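Local coordinates for protein probable hydrolase (Pseudomonas aeruginosa, PDB 7AL6) that is of unknown specific function but adopts the alpha/beta hydrolase fold and probably hydrolyses its substrates, possibly lipids, at residues A[7-12]-A[16-21]; A[29-34]-A[82-87]; A[52-57]-A[91-96]. One frame throughout, in Å; residues are numbered along the deposited sequence.

Contact 1: A[7-12]-A[16-21]; sequences EVRISL and ELAAHL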
ATOM      1  N   GLU A   7       6.930  18.423 -17.286  1.00 25.98           N
ATOM      2  CA  GLU A   7       6.340  17.905 -16.044  1.00 23.05           C
ATOM      3  C   GLU A   7       6.298  16.386 -16.130  1.00 25.60           C
ATOM      4  O   GLU A   7       5.737  15.883 -17.074  1.00 25.04           O
ATOM      5  CB  GLU A   7       4.990  18.579 -15.861  1.00 29.49           C
ATOM      6  CG  GLU A   7       4.317  18.231 -14.576  1.00 33.66           C
ATOM      7  CD  GLU A   7       5.027  18.692 -13.318  1.00 35.99           C
ATOM      8  OE1 GLU A   7       5.040  17.929 -12.388  1.00 31.74           O
ATOM      9  OE2 GLU A   7       5.560  19.773 -13.309  1.00 30.53           O
ATOM     10  N   VAL A   8       6.837  15.697 -15.141  1.00 26.17           N
ATOM     11  CA  VAL A   8       6.912  14.216 -15.147  1.00 28.61           C
ATOM     12  C   VAL A   8       6.708  13.603 -13.759  1.00 27.10           C
ATOM     13  O   VAL A   8       6.785  14.295 -12.785  1.00 23.75           O
ATOM     14  CB  VAL A   8       8.271  13.770 -15.697  1.00 27.66           C
ATOM     15  CG1 VAL A   8       8.523  14.284 -17.093  1.00 28.53           C
ATOM     16  CG2 VAL A   8       9.385  14.184 -14.763  1.00 28.44           C
ATOM     17  N   ARG A   9       6.409  12.317 -13.753  1.00 23.71           N
ATOM     18  CA  ARG A   9       6.359  11.439 -12.580  1.00 24.29           C
ATOM     19  C   ARG A   9       7.690  10.697 -12.596  1.00 32.97           C
ATOM     20  O   ARG A   9       8.083  10.288 -13.683  1.00 33.29           O
ATOM     21  CB  ARG A   9       5.292  10.354 -12.685  1.00 33.35           C
ATOM     22  CG  ARG A   9       3.877  10.863 -12.821  1.00 38.58           C
ATOM     23  CD  ARG A   9       3.560  11.776 -11.679  1.00 35.50           C
ATOM     24  NE  ARG A   9       3.130  11.129 -10.464  1.00 35.13           N
ATOM     25  CZ  ARG A   9       2.782  11.791  -9.373  1.00 29.45           C
ATOM     26  NH1 ARG A   9       2.831  13.102  -9.363  1.00 33.49           N
ATOM     27  NH2 ARG A   9       2.383  11.151  -8.305  1.00 36.37           N
ATOM     28  N   ILE A  10       8.393  10.600 -11.481  1.00 30.72           N
ATOM     29  CA  ILE A  10       9.652   9.823 -11.411  1.00 28.37           C
ATOM     30  C   ILE A  10       9.336   8.622 -10.535  1.00 28.79           C
ATOM     31  O   ILE A  10       8.985   8.814  -9.392  1.00 30.84           O
ATOM     32  CB  ILE A  10      10.827  10.666 -10.901  1.00 26.96           C
ATOM     33  CG1 ILE A  10      10.996  11.939 -11.726  1.00 30.49           C
ATOM     34  CG2 ILE A  10      12.090   9.830 -10.872  1.00 27.11           C
ATOM     35  CD1 ILE A  10      12.024  12.883 -11.210  1.00 31.47           C
ATOM     36  N   SER A  11       9.459   7.433 -11.088  1.00 27.09           N
ATOM     37  CA  SER A  11       9.078   6.203 -10.395  1.00 30.24           C
ATOM     38  C   SER A  11      10.280   5.671  -9.633  1.00 27.91           C
ATOM     39  O   SER A  11      11.278   5.262 -10.243  1.00 26.09           O
ATOM     40  CB  SER A  11       8.588   5.131 -11.368  1.00 31.77           C
ATOM     41  OG  SER A  11       7.336   5.527 -11.881  1.00 35.07           O
ATOM     42  N   LEU A  12      10.188   5.681  -8.313  1.00 27.04           N
ATOM     43  CA  LEU A  12      11.137   5.026  -7.444  1.00 30.16           C
ATOM     44  C   LEU A  12      10.557   3.701  -6.981  1.00 31.94           C
ATOM     45  O   LEU A  12       9.364   3.449  -7.120  1.00 28.82           O
ATOM     46  CB  LEU A  12      11.454   5.923  -6.247  1.00 25.95           C
ATOM     47  CG  LEU A  12      11.825   7.380  -6.573  1.00 25.05           C
ATOM     48  CD1 LEU A  12      12.290   8.107  -5.273  1.00 28.67           C
ATOM     49  CD2 LEU A  12      12.879   7.494  -7.637  1.00 31.85           C
ATOM     50  N   GLU A  16       6.332   7.277  -5.850  1.00 25.39           N
ATOM     51  CA  GLU A  16       6.318   7.984  -7.130  1.00 21.83           C
ATOM     52  C   GLU A  16       6.382   9.479  -6.823  1.00 20.87           C
ATOM     53  O   GLU A  16       5.534   9.940  -6.110  1.00 22.96           O
ATOM     54  CB  GLU A  16       5.059   7.593  -7.865  1.00 29.78           C
ATOM     55  CG  GLU A  16       5.178   7.787  -9.324  1.00 36.86           C
ATOM     56  CD  GLU A  16       3.898   7.404 -10.012  1.00 49.21           C
ATOM     57  OE1 GLU A  16       3.735   6.239 -10.312  1.00 34.59           O
ATOM     58  OE2 GLU A  16       3.087   8.296 -10.193  1.00 39.64           O
ATOM     59  N   LEU A  17       7.336  10.209  -7.370  1.00 22.42           N
ATOM     60  CA  LEU A  17       7.483  11.645  -7.085  1.00 25.52           C
ATOM     61  C   LEU A  17       7.194  12.441  -8.341  1.00 26.46           C
ATOM     62  O   LEU A  17       7.266  11.897  -9.406  1.00 29.21           O
ATOM     63  CB  LEU A  17       8.900  11.957  -6.610  1.00 23.29           C
ATOM     64  CG  LEU A  17       9.374  11.225  -5.369  1.00 25.42           C
ATOM     65  CD1 LEU A  17      10.802  11.594  -5.069  1.00 26.20           C
ATOM     66  CD2 LEU A  17       8.480  11.514  -4.191  1.00 21.23           C
ATOM     67  N   ALA A  18       6.810  13.680  -8.163  1.00 20.51           N
ATOM     68  CA  ALA A  18       6.620  14.605  -9.266  1.00 23.25           C
ATOM     69  C   ALA A  18       7.805  15.550  -9.376  1.00 25.51           C
ATOM     70  O   ALA A  18       8.439  15.898  -8.370  1.00 21.33           O
ATOM     71  CB  ALA A  18       5.335  15.420  -9.066  1.00 22.36           C
ATOM     72  N   ALA A  19       8.080  15.996 -10.601  1.00 23.05           N
ATOM     73  CA  ALA A  19       9.137  16.978 -10.824  1.00 26.63           C
ATOM     74  C   ALA A  19       8.819  17.849 -12.033  1.00 25.72           C
ATOM     75  O   ALA A  19       8.177  17.403 -12.993  1.00 26.49           O
ATOM     76  CB  ALA A  19      10.483  16.325 -11.070  1.00 26.36           C
ATOM     77  N   HIS A  20       9.275  19.098 -11.975  1.00 25.91           N
ATOM     78  CA  HIS A  20       9.274  20.004 -13.112  1.00 22.91           C
ATOM     79  C   HIS A  20      10.685  20.056 -13.673  1.00 29.95           C
ATOM     80  O   HIS A  20      11.657  20.178 -12.919  1.00 27.86           O
ATOM     81  CB  HIS A  20       8.791  21.413 -12.727  1.00 28.82           C
ATOM     82  CG  HIS A  20       8.385  22.240 -13.915  1.00 32.54           C
ATOM     83  ND1 HIS A  20       7.136  22.146 -14.490  1.00 39.46           N
ATOM     84  CD2 HIS A  20       9.084  23.115 -14.679  1.00 34.64           C
ATOM     85  CE1 HIS A  20       7.074  22.955 -15.539  1.00 36.58           C
ATOM     86  NE2 HIS A  20       8.249  23.534 -15.687  1.00 36.77           N
ATOM     87  N   LEU A  21      10.803  19.971 -14.986  1.00 27.13           N
ATOM     88  CA  LEU A  21      12.099  19.901 -15.689  1.00 26.63           C
ATOM     89  C   LEU A  21      12.450  21.258 -16.298  1.00 31.75           C
ATOM     90  O   LEU A  21      11.644  21.771 -17.043  1.00 33.83           O
ATOM     91  CB  LEU A  21      12.001  18.837 -16.775  1.00 29.47           C
ATOM     92  CG  LEU A  21      11.650  17.437 -16.300  1.00 26.51           C
ATOM     93  CD1 LEU A  21      11.657  16.463 -17.455  1.00 30.83           C
ATOM     94  CD2 LEU A  21      12.588  16.980 -15.207  1.00 29.97           C
TER
HETATM   95  O   HOH W   1       5.368   4.140 -10.130  1.00 33.14           O
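Arg-9 and Glu-16 form a salt bridge on one face of the antiparallel hairpin made by strands 7-11 and 16-21. Along Arg-9, CB, CG and CD pass 3.8 to 3.9 Å from Glu-16 OE2 as bends at chi2 and chi3 fold the chain over the neighbouring strand. NE then donates to OE2 at 2.8 Å, nearly straight (173°) and in the guanidinium plane, reaching the anti side of a carboxylate turned almost perpendicular to it. At the tip, NH1 lies 3.4 Å from Ala-18 CB and also donates to His-65 O, while NH2 stays 3.5 Å from Glu-16 OE2.

Farther along this face, His-20 ND1 donates to Glu-7 OE2 (3.1 Å) in the plane of the imidazole, while Glu-7 OE1 pairs with Arg-188. Behind them, Val-8 with Ala-19 and Ile-10 with Leu-17 are hydrogen-bonded pairs, and Ile-10 CD1 rests 3.8 Å from Ala-19 CB on the apolar face.

A water donates to Ser-11 OG and Glu-16 OE1; OG also hydrogen-bonds Glu-191, and OE1 meets Arg-200, both of the second subunit. With an arginine at each oxygen, Glu-16 is probably held ionised, bridging its own hairpin to the neighbouring subunit.

Contact 2: A[29-34]-A[82-87]; sequences PVIALH and LDVLMV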
ATOM      1  N   PRO A  29      23.781  18.472 -14.824  1.00 29.13           N
ATOM      2  CA  PRO A  29      22.681  17.887 -14.027  1.00 30.13           C
ATOM      3  C   PRO A  29      22.580  18.487 -12.625  1.00 28.30           C
ATOM      4  O   PRO A  29      23.522  18.424 -11.832  1.00 26.74           O
ATOM      5  CB  PRO A  29      23.027  16.401 -13.984  1.00 26.26           C
ATOM      6  CG  PRO A  29      24.569  16.329 -14.292  1.00 34.94           C
ATOM      7  CD  PRO A  29      24.837  17.499 -15.184  1.00 31.34           C
ATOM      8  N   VAL A  30      21.389  18.996 -12.304  1.00 25.57           N
ATOM      9  CA  VAL A  30      21.068  19.584 -11.000  1.00 28.95           C
ATOM     10  C   VAL A  30      19.697  19.093 -10.540  1.00 26.94           C
ATOM     11  O   VAL A  30      18.725  19.166 -11.293  1.00 25.21           O
ATOM     12  CB  VAL A  30      21.063  21.128 -11.076  1.00 27.30           C
ATOM     13  CG1 VAL A  30      20.750  21.720  -9.710  1.00 25.52           C
ATOM     14  CG2 VAL A  30      22.374  21.639 -11.617  1.00 29.02           C
ATOM     15  N   ILE A  31      19.605  18.626  -9.296  1.00 22.53           N
ATOM     16  CA  ILE A  31      18.318  18.419  -8.630  1.00 24.08           C
ATOM     17  C   ILE A  31      18.085  19.577  -7.669  1.00 27.70           C
ATOM     18  O   ILE A  31      18.952  19.879  -6.828  1.00 26.03           O
ATOM     19  CB  ILE A  31      18.270  17.067  -7.894  1.00 23.42           C
ATOM     20  CG1 ILE A  31      18.571  15.955  -8.879  1.00 22.45           C
ATOM     21  CG2 ILE A  31      16.866  16.830  -7.291  1.00 25.20           C
ATOM     22  CD1 ILE A  31      18.765  14.551  -8.205  1.00 27.02           C
ATOM     23  N   ALA A  32      16.934  20.245  -7.815  1.00 21.56           N
ATOM     24  CA  ALA A  32      16.532  21.353  -6.958  1.00 23.21           C
ATOM     25  C   ALA A  32      15.535  20.881  -5.910  1.00 24.17           C
ATOM     26  O   ALA A  32      14.496  20.282  -6.237  1.00 25.06           O
ATOM     27  CB  ALA A  32      15.932  22.492  -7.791  1.00 29.94           C
ATOM     28  N   LEU A  33      15.842  21.180  -4.648  1.00 21.16           N
ATOM     29  CA  LEU A  33      15.098  20.709  -3.494  1.00 22.00           C
ATOM     30  C   LEU A  33      14.523  21.890  -2.698  1.00 27.14           C
ATOM     31  O   LEU A  33      15.255  22.822  -2.329  1.00 23.58           O
ATOM     32  CB  LEU A  33      16.016  19.858  -2.613  1.00 23.57           C
ATOM     33  CG  LEU A  33      16.769  18.711  -3.289  1.00 22.31           C
ATOM     34  CD1 LEU A  33      17.578  17.991  -2.207  1.00 23.29           C
ATOM     35  CD2 LEU A  33      15.780  17.753  -3.918  1.00 20.63           C
ATOM     36  N   HIS A  34      13.215  21.821  -2.371  1.00 22.47           N
ATOM     37  CA  HIS A  34      12.495  22.938  -1.780  1.00 20.29           C
ATOM     38  C   HIS A  34      12.440  22.822  -0.248  1.00 23.57           C
ATOM     39  O   HIS A  34      12.870  21.837   0.365  1.00 23.60           O
ATOM     40  CB  HIS A  34      11.084  23.052  -2.387  1.00 23.75           C
ATOM     41  CG  HIS A  34      10.243  21.822  -2.199  1.00 23.19           C
ATOM     42  ND1 HIS A  34       9.676  21.501  -0.988  1.00 22.66           N
ATOM     43  CD2 HIS A  34       9.896  20.823  -3.058  1.00 20.06           C
ATOM     44  CE1 HIS A  34       9.032  20.344  -1.094  1.00 28.30           C
ATOM     45  NE2 HIS A  34       9.154  19.912  -2.339  1.00 20.13           N
ATOM     46  N   LEU A  82      17.552   9.672   0.822  1.00 25.04           N
ATOM     47  CA  LEU A  82      17.452   8.453   0.029  1.00 20.95           C
ATOM     48  C   LEU A  82      16.619   8.694  -1.233  1.00 22.80           C
ATOM     49  O   LEU A  82      17.013   8.279  -2.333  1.00 22.28           O
ATOM     50  CB  LEU A  82      16.865   7.328   0.898  1.00 25.08           C
ATOM     51  CG  LEU A  82      16.671   5.982   0.163  1.00 24.71           C
ATOM     52  CD1 LEU A  82      17.996   5.442  -0.416  1.00 27.55           C
ATOM     53  CD2 LEU A  82      16.019   4.943   1.022  1.00 29.74           C
ATOM     54  N   ASP A  83      15.457   9.369  -1.096  1.00 20.61           N
ATOM     55  CA  ASP A  83      14.609   9.661  -2.271  1.00 21.75           C
ATOM     56  C   ASP A  83      15.387  10.379  -3.373  1.00 23.39           C
ATOM     57  O   ASP A  83      15.289  10.036  -4.553  1.00 24.87           O
ATOM     58  CB  ASP A  83      13.397  10.519  -1.890  1.00 19.88           C
ATOM     59  CG  ASP A  83      12.444   9.806  -0.950  1.00 28.65           C
ATOM     60  OD1 ASP A  83      12.534   8.571  -0.777  1.00 26.61           O
ATOM     61  OD2 ASP A  83      11.567  10.486  -0.431  1.00 26.39           O
ATOM     62  N   VAL A  84      16.153  11.404  -2.993  1.00 23.28           N
ATOM     63  CA  VAL A  84      16.901  12.190  -3.974  1.00 24.33           C
ATOM     64  C   VAL A  84      17.932  11.322  -4.677  1.00 25.64           C
ATOM     65  O   VAL A  84      18.069  11.355  -5.901  1.00 22.73           O
ATOM     66  CB  VAL A  84      17.546  13.401  -3.271  1.00 26.14           C
ATOM     67  CG1 VAL A  84      18.437  14.158  -4.222  1.00 23.51           C
ATOM     68  CG2 VAL A  84      16.443  14.336  -2.733  1.00 26.76           C
ATOM     69  N   LEU A  85      18.626  10.473  -3.931  1.00 25.41           N
ATOM     70  CA  LEU A  85      19.635   9.540  -4.484  1.00 30.52           C
ATOM     71  C   LEU A  85      18.960   8.598  -5.491  1.00 24.32           C
ATOM     72  O   LEU A  85      19.488   8.385  -6.541  1.00 20.97           O
ATOM     73  CB  LEU A  85      20.262   8.768  -3.324  1.00 32.21           C
ATOM     74  CG  LEU A  85      21.343   7.775  -3.709  1.00 34.66           C
ATOM     75  CD1 LEU A  85      22.476   8.460  -4.426  1.00 37.85           C
ATOM     76  CD2 LEU A  85      21.857   7.038  -2.496  1.00 40.22           C
ATOM     77  N   MET A  86      17.794   8.082  -5.160  1.00 26.91           N
ATOM     78  CA  MET A  86      17.030   7.176  -6.042  1.00 26.16           C
ATOM     79  C   MET A  86      16.522   7.941  -7.266  1.00 29.08           C
ATOM     80  O   MET A  86      16.402   7.333  -8.292  1.00 26.72           O
ATOM     81  CB  MET A  86      15.930   6.466  -5.265  1.00 27.78           C
ATOM     82  CG  MET A  86      16.530   5.493  -4.296  1.00 30.15           C
ATOM     83  SD  MET A  86      15.384   4.477  -3.451  1.00 37.10           S
ATOM     84  CE  MET A  86      16.198   2.894  -3.530  1.00 46.76           C
ATOM     85  N   VAL A  87      16.184   9.218  -7.127  1.00 29.66           N
ATOM     86  CA  VAL A  87      15.750  10.042  -8.280  1.00 22.72           C
ATOM     87  C   VAL A  87      16.920  10.113  -9.262  1.00 27.20           C
ATOM     88  O   VAL A  87      16.715   9.854 -10.417  1.00 27.15           O
ATOM     89  CB  VAL A  87      15.292  11.448  -7.865  1.00 23.23           C
ATOM     90  CG1 VAL A  87      15.343  12.393  -9.042  1.00 22.06           C
ATOM     91  CG2 VAL A  87      13.915  11.440  -7.241  1.00 23.03           C
TER
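No flat group takes part where Ile-31 and Leu-33 of strand 28-33 meet Val-84 and Val-87 of helix 77-91: methyl groups make the contact, and there are no ring faces or edges to match. The ring of His-34 takes no part; it meets Phe-60 edge-to-face and accepts a hydrogen bond at NE2 from the backbone N of Phe-60.

Val-84 lies between the two strand residues and gives one branch to each. With CG1 anti to the backbone N (chi1 174°) and CG2 beside it, the valine fork spreads along the strand. CG2 approaches Leu-33 tip to tip, 3.7 Å from its CD2 and 3.9 Å from its CD1, so that this one methyl touches both methyl branches of the leucine. CG1 instead lies 4.0 Å from Ile-31 CD1, and here the two side chains lie alongside, pointing opposite ways.

The isoleucine is extended beyond CB (chi2 171°), which carries CD1 out to the helix. One turn on from Val-84, Val-87 CG1 approaches the same methyl at 4.1 Å. Ile-31 CD1 therefore rests against two residues spaced three apart on the helix, while Ile-31 and Leu-33, two apart on the strand, point to the same side of the sheet. All four are buried, and no hydrogen bond crosses between the segments.

The axes of 29-33 and 82-87 pass 10.5 Å apart at 150°, running roughly antiparallel, as expected for a helix packed on the parallel sheet of an alpha/beta hydrolase fold. Helix 77-91 connects strands 53-58 and 96-101, which flank strand 28-33 in the sheet, and so covers the strand between them. Leu-58 and Leu-98 of those flanking strands extend the apolar layer, and Val-107 and Leu-111 of helix 103-114 close it beside Leu-33 and Val-84.

Contact 3: A[52-57]-A[91-96]; sequences GLRIVA and LGWERF
Val-56 runs alongside the indole of Trp-93, the two pointing past one another, and the valine's CG2 comes 3.6 Å from CH2 at the far end of the ring system. The methyl approaches obliquely. Val-56 CG2 is beside the backbone N, with CG1 anti to it (chi1 176°), and this places CG2 between two partners. The second is Leu-91, whose CD1 meets the same methyl tip to tip at 3.9 Å. Leu-91 CD1 also lies over one face of the indole, 3.8 Å above its plane and offset toward the rim, so valine, leucine and tryptophan form a compact apolar cluster.

The turn that brings Leu-91 and Trp-93 together is the end of helix 77-91. Gly-92 leaves the helix with positive phi in a Schellman motif, and the chain then leads into strand 96-101, completing the beta-alpha-beta connection from strand 53-58 within the alpha/beta hydrolase fold. Pro-29 and Ile-31 of the intervening strand also pack on the indole.

Arg-54, two residues before Val-56 on the same side of its strand, crosses Trp-93 at about a right angle, with guanidinium and ring planes 55° apart. Its aliphatic part does the touching: CG lies 4.1 Å from Trp-93 CZ2, while the backbone O of Arg-54 is 3.7 Å from CH2. The bend at chi2 (59°) turns the chain onward, and NH2 donates to Gly-23 O. Beyond the cluster, Tyr-197 and Pro-192 of the second subunit pack on Arg-54 and Leu-91.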
ATOM      1  N   GLY A  52      21.984  26.671 -19.158  1.00 43.17           N
ATOM      2  CA  GLY A  52      23.026  25.665 -19.174  1.00 46.71           C
ATOM      3  C   GLY A  52      22.974  24.640 -18.058  1.00 42.05           C
ATOM      4  O   GLY A  52      23.777  23.691 -18.083  1.00 45.11           O
ATOM      5  N   LEU A  53      22.008  24.743 -17.158  1.00 33.53           N
ATOM      6  CA  LEU A  53      21.814  23.726 -16.101  1.00 29.89           C
ATOM      7  C   LEU A  53      20.573  22.900 -16.448  1.00 24.79           C
ATOM      8  O   LEU A  53      19.616  23.472 -16.883  1.00 32.83           O
ATOM      9  CB  LEU A  53      21.648  24.386 -14.734  1.00 30.46           C
ATOM     10  CG  LEU A  53      22.789  25.288 -14.270  1.00 37.02           C
ATOM     11  CD1 LEU A  53      22.622  25.653 -12.822  1.00 28.11           C
ATOM     12  CD2 LEU A  53      24.138  24.649 -14.497  1.00 36.73           C
ATOM     13  N   ARG A  54      20.626  21.584 -16.350  1.00 31.60           N
ATOM     14  CA  ARG A  54      19.432  20.744 -16.526  1.00 28.58           C
ATOM     15  C   ARG A  54      18.884  20.572 -15.110  1.00 24.73           C
ATOM     16  O   ARG A  54      19.442  19.801 -14.378  1.00 29.68           O
ATOM     17  CB  ARG A  54      19.766  19.427 -17.209  1.00 29.23           C
ATOM     18  CG  ARG A  54      18.579  18.493 -17.315  1.00 34.18           C
ATOM     19  CD  ARG A  54      17.388  19.040 -18.076  1.00 28.00           C
ATOM     20  NE  ARG A  54      16.534  17.962 -18.502  1.00 36.05           N
ATOM     21  CZ  ARG A  54      15.462  18.085 -19.251  1.00 35.56           C
ATOM     22  NH1 ARG A  54      14.778  17.016 -19.579  1.00 36.07           N
ATOM     23  NH2 ARG A  54      15.075  19.259 -19.672  1.00 34.75           N
ATOM     24  N   ILE A  55      17.834  21.277 -14.743  1.00 24.13           N
ATOM     25  CA  ILE A  55      17.331  21.269 -13.354  1.00 24.73           C
ATOM     26  C   ILE A  55      16.060  20.447 -13.244  1.00 29.10           C
ATOM     27  O   ILE A  55      15.088  20.721 -13.925  1.00 28.97           O
ATOM     28  CB  ILE A  55      17.123  22.705 -12.849  1.00 27.62           C
ATOM     29  CG1 ILE A  55      18.412  23.522 -12.923  1.00 31.91           C
ATOM     30  CG2 ILE A  55      16.547  22.711 -11.463  1.00 28.45           C
ATOM     31  CD1 ILE A  55      18.207  24.988 -12.767  1.00 31.60           C
ATOM     32  N   VAL A  56      16.106  19.499 -12.337  1.00 24.18           N
ATOM     33  CA  VAL A  56      14.971  18.667 -11.966  1.00 24.56           C
ATOM     34  C   VAL A  56      14.477  19.242 -10.654  1.00 23.32           C
ATOM     35  O   VAL A  56      15.099  19.047  -9.602  1.00 26.22           O
ATOM     36  CB  VAL A  56      15.374  17.193 -11.841  1.00 20.74           C
ATOM     37  CG1 VAL A  56      14.201  16.349 -11.350  1.00 25.41           C
ATOM     38  CG2 VAL A  56      15.888  16.662 -13.172  1.00 26.57           C
ATOM     39  N   ALA A  57      13.391  20.014 -10.708  1.00 21.54           N
ATOM     40  CA  ALA A  57      12.824  20.628  -9.516  1.00 23.93           C
ATOM     41  C   ALA A  57      11.842  19.619  -8.963  1.00 23.94           C
ATOM     42  O   ALA A  57      10.712  19.482  -9.467  1.00 24.04           O
ATOM     43  CB  ALA A  57      12.143  21.967  -9.817  1.00 23.27           C
ATOM     44  N   LEU A  91      17.081   8.668 -13.123  1.00 26.27           N
ATOM     45  CA  LEU A  91      17.389   9.528 -14.255  1.00 23.33           C
ATOM     46  C   LEU A  91      18.654   9.076 -14.976  1.00 30.37           C
ATOM     47  O   LEU A  91      18.961   9.584 -16.058  1.00 30.68           O
ATOM     48  CB  LEU A  91      17.593  10.986 -13.805  1.00 29.50           C
ATOM     49  CG  LEU A  91      16.467  11.674 -13.059  1.00 32.77           C
ATOM     50  CD1 LEU A  91      16.943  13.013 -12.543  1.00 29.03           C
ATOM     51  CD2 LEU A  91      15.304  11.848 -13.981  1.00 39.54           C
ATOM     52  N   GLY A  92      19.379   8.139 -14.409  1.00 29.76           N
ATOM     53  CA  GLY A  92      20.644   7.741 -14.994  1.00 37.84           C
ATOM     54  C   GLY A  92      21.817   8.628 -14.648  1.00 35.81           C
ATOM     55  O   GLY A  92      22.812   8.605 -15.369  1.00 35.73           O
ATOM     56  N   TRP A  93      21.735   9.399 -13.560  1.00 35.57           N
ATOM     57  CA  TRP A  93      22.744  10.398 -13.200  1.00 34.17           C
ATOM     58  C   TRP A  93      23.727   9.783 -12.203  1.00 44.16           C
ATOM     59  O   TRP A  93      23.390   9.562 -11.035  1.00 50.61           O
ATOM     60  CB  TRP A  93      22.089  11.639 -12.599  1.00 30.06           C
ATOM     61  CG  TRP A  93      21.389  12.502 -13.607  1.00 29.37           C
ATOM     62  CD1 TRP A  93      21.274  12.263 -14.949  1.00 28.99           C
ATOM     63  CD2 TRP A  93      20.735  13.762 -13.363  1.00 30.04           C
ATOM     64  NE1 TRP A  93      20.578  13.291 -15.557  1.00 33.90           N
ATOM     65  CE2 TRP A  93      20.239  14.220 -14.600  1.00 27.37           C
ATOM     66  CE3 TRP A  93      20.522  14.541 -12.218  1.00 31.73           C
ATOM     67  CZ2 TRP A  93      19.540  15.414 -14.729  1.00 29.23           C
ATOM     68  CZ3 TRP A  93      19.843  15.728 -12.357  1.00 34.24           C
ATOM     69  CH2 TRP A  93      19.380  16.167 -13.614  1.00 28.99           C
ATOM     70  N   GLU A  94      24.964   9.571 -12.612  1.00 31.06           N
ATOM     71  CA  GLU A  94      25.992   9.039 -11.697  1.00 42.92           C
ATOM     72  C   GLU A  94      26.445  10.179 -10.782  1.00 37.62           C
ATOM     73  O   GLU A  94      26.384  10.018  -9.603  1.00 42.25           O
ATOM     74  CB  GLU A  94      27.135   8.400 -12.475  1.00 48.85           C
ATOM     75  CG  GLU A  94      28.287   7.959 -11.593  1.00 66.80           C
ATOM     76  CD  GLU A  94      27.909   7.109 -10.397  1.00 72.73           C
ATOM     77  OE1 GLU A  94      28.582   7.203  -9.375  1.00 75.15           O
ATOM     78  OE2 GLU A  94      26.951   6.354 -10.497  1.00 73.19           O
ATOM     79  N   ARG A  95      26.862  11.296 -11.339  1.00 35.86           N
ATOM     80  CA  ARG A  95      27.280  12.471 -10.555  1.00 39.64           C
ATOM     81  C   ARG A  95      26.321  13.605 -10.876  1.00 39.07           C
ATOM     82  O   ARG A  95      25.877  13.701 -12.003  1.00 32.90           O
ATOM     83  CB  ARG A  95      28.728  12.838 -10.844  1.00 41.73           C
ATOM     84  CG  ARG A  95      29.723  11.989 -10.075  1.00 51.93           C
ATOM     85  CD  ARG A  95      31.125  12.522 -10.208  1.00 54.05           C
ATOM     86  NE  ARG A  95      31.455  12.705 -11.605  1.00 78.96           N
ATOM     87  CZ  ARG A  95      32.691  12.827 -12.066  1.00 83.51           C
ATOM     88  NH1 ARG A  95      33.706  12.778 -11.227  1.00 86.43           N
ATOM     89  NH2 ARG A  95      32.914  12.986 -13.355  1.00 57.85           N
ATOM     90  N   PHE A  96      26.004  14.415  -9.889  1.00 33.10           N
ATOM     91  CA  PHE A  96      25.039  15.518 -10.056  1.00 29.30           C
ATOM     92  C   PHE A  96      25.244  16.552  -8.957  1.00 27.11           C
ATOM     93  O   PHE A  96      25.848  16.268  -7.968  1.00 28.86           O
ATOM     94  CB  PHE A  96      23.611  14.981 -10.026  1.00 23.22           C
ATOM     95  CG  PHE A  96      23.259  14.226  -8.777  1.00 27.63           C
ATOM     96  CD1 PHE A  96      23.544  12.882  -8.662  1.00 25.60           C
ATOM     97  CD2 PHE A  96      22.632  14.852  -7.722  1.00 25.33           C
ATOM     98  CE1 PHE A  96      23.219  12.186  -7.519  1.00 26.52           C
ATOM     99  CE2 PHE A  96      22.302  14.151  -6.582  1.00 29.89           C
ATOM    100  CZ  PHE A  96      22.611  12.825  -6.478  1.00 25.76           C
TER

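All three contacts reach the same mixed sheet. Contacts 2 and 3 have centres about 8 Å apart and alternate along the chain; strands 28-33 and 53-58 are neighbours, with Val-30 O 2.8 Å from Val-56 N. Contact 1, its centre about 11 Å from that of contact 2 and 13 Å from that of contact 3, adds the hairpin at the sheet's edge: Leu-17 CD1 lies 3.8 Å from Val-87 CG2, and Ala-19 CB 3.7 Å from Val-56 CG1. Leu-33 of contact 2 touches the presumed nucleophile elbow. A PEG, probably from crystallisation, lies about 4 Å from the Leu-21 side chain and 3 Å from that of Arg-54; contacts 1 and 3 also touch the second subunit.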